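Long-range contact in D-threo-3-hydroxyaspartate dehydratase (PDB 3WQD), which catalyses the pyridoxal phosphate- and divalent metal-dependent deamination of D-threo-3-hydroxyaspartate to oxaloacetate and ammonium, and also acts on L-threo- and L-erythro-3-hydroxyaspartate and D-serine: residues 149-154 with 180-185. Numbering follows the deposited sequence.
With PLP (pyridoxal-5'-phosphate), chain G; 999 ((3S)-3-hydroxy-D-aspartic acid), chain J.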
ATOM      1  N   GLY B 149      -5.437 -21.458  14.475  1.00 22.68           N
ATOM      2  CA  GLY B 149      -4.221 -20.863  14.894  1.00 24.13           C
ATOM      3  C   GLY B 149      -3.781 -19.694  13.998  1.00 24.79           C
ATOM      4  O   GLY B 149      -2.675 -19.205  14.178  1.00 25.19           O
ATOM      5  N   HIS B 150      -4.611 -19.257  13.044  1.00 23.34           N
ATOM      6  CA  HIS B 150      -4.246 -18.187  12.092  1.00 23.45           C
ATOM      7  C   HIS B 150      -3.884 -16.901  12.805  1.00 23.48           C
ATOM      8  O   HIS B 150      -2.862 -16.278  12.417  1.00 25.62           O
ATOM      9  CB  HIS B 150      -5.416 -17.934  11.121  1.00 23.17           C
ATOM     10  CG  HIS B 150      -5.228 -16.784  10.189  1.00 26.20           C
ATOM     11  ND1 HIS B 150      -4.304 -16.775   9.191  1.00 31.67           N
ATOM     12  CD2 HIS B 150      -5.982 -15.642  10.062  1.00 22.58           C
ATOM     13  CE1 HIS B 150      -4.424 -15.545   8.489  1.00 24.87           C
ATOM     14  NE2 HIS B 150      -5.473 -14.885   9.034  1.00 32.46           N
ATOM     15  N   ARG B 151      -4.685 -16.457  13.821  1.00 21.57           N
ATOM     16  CA  ARG B 151      -4.517 -15.096  14.360  1.00 18.86           C
ATOM     17  C   ARG B 151      -4.861 -15.179  15.801  1.00 28.21           C
ATOM     18  O   ARG B 151      -4.055 -15.640  16.641  1.00 44.00           O
ATOM     19  CB  ARG B 151      -5.396 -14.121  13.512  1.00 22.68           C
ATOM     20  CG  ARG B 151      -5.116 -12.629  13.682  1.00 23.26           C
ATOM     21  CD  ARG B 151      -5.676 -11.877  12.482  1.00 18.31           C
ATOM     22  NE  ARG B 151      -7.112 -11.960  12.265  1.00 18.05           N
ATOM     23  CZ  ARG B 151      -7.711 -11.802  11.035  1.00 16.11           C
ATOM     24  NH1 ARG B 151      -6.959 -11.806   9.924  1.00 19.05           N
ATOM     25  NH2 ARG B 151      -9.050 -11.759  10.912  1.00 17.43           N
ATOM     26  N   SER B 152      -6.062 -14.860  16.167  1.00 28.94           N
ATOM     27  CA  SER B 152      -6.347 -14.792  17.553  1.00 33.17           C
ATOM     28  C   SER B 152      -7.735 -15.456  17.756  1.00 28.27           C
ATOM     29  O   SER B 152      -8.307 -15.962  16.806  1.00 19.59           O
ATOM     30  CB  SER B 152      -6.451 -13.262  17.852  1.00 29.72           C
ATOM     31  OG  SER B 152      -7.540 -12.720  16.990  1.00 44.09           O
ATOM     32  N   GLY B 153      -8.300 -15.339  18.947  1.00 24.85           N
ATOM     33  CA  GLY B 153      -9.655 -15.856  19.180  1.00 19.06           C
ATOM     34  C   GLY B 153      -9.635 -16.789  20.370  1.00 14.15           C
ATOM     35  O   GLY B 153      -8.583 -17.307  20.808  1.00 17.42           O
ATOM     36  N   VAL B 154     -10.826 -17.006  20.943  1.00 14.77           N
ATOM     37  CA  VAL B 154     -10.932 -17.994  22.031  1.00 12.87           C
ATOM     38  C   VAL B 154     -10.801 -19.379  21.412  1.00 14.84           C
ATOM     39  O   VAL B 154     -11.475 -19.680  20.383  1.00 15.45           O
ATOM     40  CB  VAL B 154     -12.344 -17.847  22.716  1.00 13.65           C
ATOM     41  CG1 VAL B 154     -12.547 -18.876  23.862  1.00 17.51           C
ATOM     42  CG2 VAL B 154     -12.590 -16.382  23.179  1.00 15.27           C
ATOM     43  N   LEU B 180     -17.943 -16.296  15.734  1.00 12.37           N
ATOM     44  CA  LEU B 180     -17.433 -16.270  14.377  1.00 13.45           C
ATOM     45  C   LEU B 180     -15.990 -16.750  14.391  1.00 12.85           C
ATOM     46  O   LEU B 180     -15.261 -16.623  15.421  1.00 14.38           O
ATOM     47  CB  LEU B 180     -17.517 -14.855  13.733  1.00 14.61           C
ATOM     48  CG  LEU B 180     -16.450 -13.829  14.265  1.00 12.92           C
ATOM     49  CD1 LEU B 180     -16.394 -12.640  13.244  1.00 16.24           C
ATOM     50  CD2 LEU B 180     -16.796 -13.254  15.644  1.00 13.89           C
ATOM     51  N   THR B 181     -15.546 -17.254  13.241  1.00 13.64           N
ATOM     52  CA  THR B 181     -14.164 -17.648  13.077  1.00 12.79           C
ATOM     53  C   THR B 181     -13.736 -17.317  11.638  1.00 14.10           C
ATOM     54  O   THR B 181     -14.608 -17.318  10.732  1.00 15.26           O
ATOM     55  CB  THR B 181     -13.968 -19.167  13.399  1.00 14.19           C
ATOM     56  OG1 THR B 181     -12.552 -19.392  13.494  1.00 15.37           O
ATOM     57  CG2 THR B 181     -14.596 -20.021  12.362  1.00 16.98           C
ATOM     58  N   HIS B 182     -12.415 -17.167  11.448  1.00 14.32           N
ATOM     59  CA  HIS B 182     -11.859 -17.022  10.111  1.00 14.50           C
ATOM     60  C   HIS B 182     -10.705 -17.927   9.975  1.00 15.53           C
ATOM     61  O   HIS B 182      -9.646 -17.728  10.662  1.00 17.74           O
ATOM     62  CB  HIS B 182     -11.350 -15.543   9.964  1.00 15.11           C
ATOM     63  CG  HIS B 182     -10.479 -15.298   8.748  1.00 15.82           C
ATOM     64  ND1 HIS B 182     -10.926 -15.520   7.416  1.00 16.45           N
ATOM     65  CD2 HIS B 182      -9.209 -14.782   8.651  1.00 16.15           C
ATOM     66  CE1 HIS B 182      -9.907 -15.085   6.558  1.00 17.82           C
ATOM     67  NE2 HIS B 182      -8.869 -14.718   7.303  1.00 17.48           N
ATOM     68  N   ALA B 183     -10.812 -18.980   9.136  1.00 15.83           N
ATOM     69  CA  ALA B 183      -9.689 -19.926   9.056  1.00 18.06           C
ATOM     70  C   ALA B 183      -8.674 -19.461   8.016  1.00 17.61           C
ATOM     71  O   ALA B 183      -8.545 -20.078   6.914  1.00 21.33           O
ATOM     72  CB  ALA B 183     -10.191 -21.370   8.806  1.00 22.55           C
ATOM     73  N   GLY B 184      -7.976 -18.350   8.305  1.00 18.26           N
ATOM     74  CA  GLY B 184      -7.032 -17.727   7.349  1.00 20.00           C
ATOM     75  C   GLY B 184      -5.823 -18.572   7.039  1.00 20.81           C
ATOM     76  O   GLY B 184      -5.124 -18.271   6.085  1.00 20.99           O
ATOM     77  N   SER B 185      -5.577 -19.665   7.803  1.00 18.80           N
ATOM     78  CA  SER B 185      -4.472 -20.564   7.471  1.00 21.19           C
ATOM     79  C   SER B 185      -4.780 -21.291   6.156  1.00 19.26           C
ATOM     80  O   SER B 185      -3.849 -21.884   5.578  1.00 22.77           O
ATOM     81  CB  SER B 185      -4.208 -21.649   8.529  1.00 20.71           C
ATOM     82  OG  SER B 185      -5.257 -22.649   8.569  1.00 23.21           O
TER
HETATM   83  N1  PLP G 402     -13.577 -12.662   7.930  1.00 14.12           N
HETATM   84  C2  PLP G 402     -12.553 -12.089   8.586  1.00 13.71           C
HETATM   85  C2A PLP G 402     -12.613 -11.835  10.058  1.00 15.50           C
HETATM   86  C3  PLP G 402     -11.315 -11.833   7.888  1.00 16.56           C
HETATM   87  O3  PLP G 402     -10.289 -11.280   8.526  1.00 19.44           O
HETATM   88  C4  PLP G 402     -11.287 -12.092   6.456  1.00 15.53           C
HETATM   89  C4A PLP G 402     -10.094 -11.863   5.688  1.00 18.20           C
HETATM   90  C5  PLP G 402     -12.509 -12.607   5.863  1.00 15.03           C
HETATM   91  C6  PLP G 402     -13.629 -12.943   6.644  1.00 16.29           C
HETATM   92  C5A PLP G 402     -12.545 -12.823   4.355  1.00 17.23           C
HETATM   93  O4P PLP G 402     -11.575 -13.763   3.919  1.00 16.52           O
HETATM   94  P   PLP G 402     -11.309 -13.793   2.322  1.00 16.74           P
HETATM   95  O1P PLP G 402     -12.648 -14.099   1.695  1.00 18.02           O
HETATM   96  O2P PLP G 402     -10.336 -14.945   2.228  1.00 17.31           O
HETATM   97  O3P PLP G 402     -10.792 -12.485   1.953  1.00 19.76           O
HETATM   98  OD2 999 J 405      -4.778 -12.806   4.533  1.00 20.86           O
HETATM   99  CG  999 J 405      -5.893 -12.314   4.173  1.00 17.96           C
HETATM  100  OD1 999 J 405      -6.016 -11.678   3.077  1.00 19.60           O
HETATM  101  CB  999 J 405      -7.117 -12.512   5.076  1.00 17.74           C
HETATM  102  OB  999 J 405      -6.686 -13.319   6.253  1.00 18.60           O
HETATM  103  CA  999 J 405      -7.720 -11.214   5.551  1.00 17.53           C
HETATM  104  N   999 J 405      -8.916 -11.502   6.354  1.00 17.92           N
HETATM  105  C   999 J 405      -6.777 -10.377   6.306  1.00 18.09           C
HETATM  106  OXT 999 J 405      -5.860  -9.782   5.772  1.00 16.75           O
HETATM  107  O   999 J 405      -7.048 -10.248   7.542  1.00 18.22           O
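H150 lays the face of its imidazole on G184 where two loops meet in the alanine racemase-like TIM-barrel domain, each following one of the neighbouring parallel strands 140-146 and 175-180 and together forming part of the pocket that holds PLP and the bound (3S)-3-hydroxy-D-aspartate. The contact is CH-pi: G184 CA lies 3.4 Å from the centroid of the H150 ring, only 6° off its normal, an approach that the lack of a side chain on G184 makes possible. CG of H150 is anti to the backbone N (chi1 174°), which carries the ring across to the 180-185 loop, with H150 CB 3.7 Å from S185 N. The same ring meets that of H182 at a steep tilt, with centroids 5.1 Å apart. H182 is itself held between two layers: PLP C4 lies 3.3 Å above one face of the imidazole, offset toward the rim, and G184 N lies over the centre of the opposite face. At its edge, H182 NE2 donates in the ring plane to the hydroxyl OB of the bound hydroxyaspartate (2.8 Å), while ND1 is hydrogen-bonded to G226 O. A bound magnesium ion lies about 3 Å from the nearest side-chain atom of H150. An alanine here would probably open a gap over G184 and beside H182 CD2, and leave the magnesium ion without its imidazole neighbour. R151 follows, its chain bent at chi3 (62°) so that the guanidinium addresses both small molecules. R151 NH2 makes a nearly straight bond to PLP O3 (2.7 Å). R151 NH1 makes a weak, bent one to the hydroxyaspartate carboxylate O (2.8 Å). NH1 also reaches N328 OD1 of the second subunit, which therefore borders the pocket. Two residues on, the carbonyl O of G153 is hydrogen-bonded to NE2 of Q278 from that same subunit.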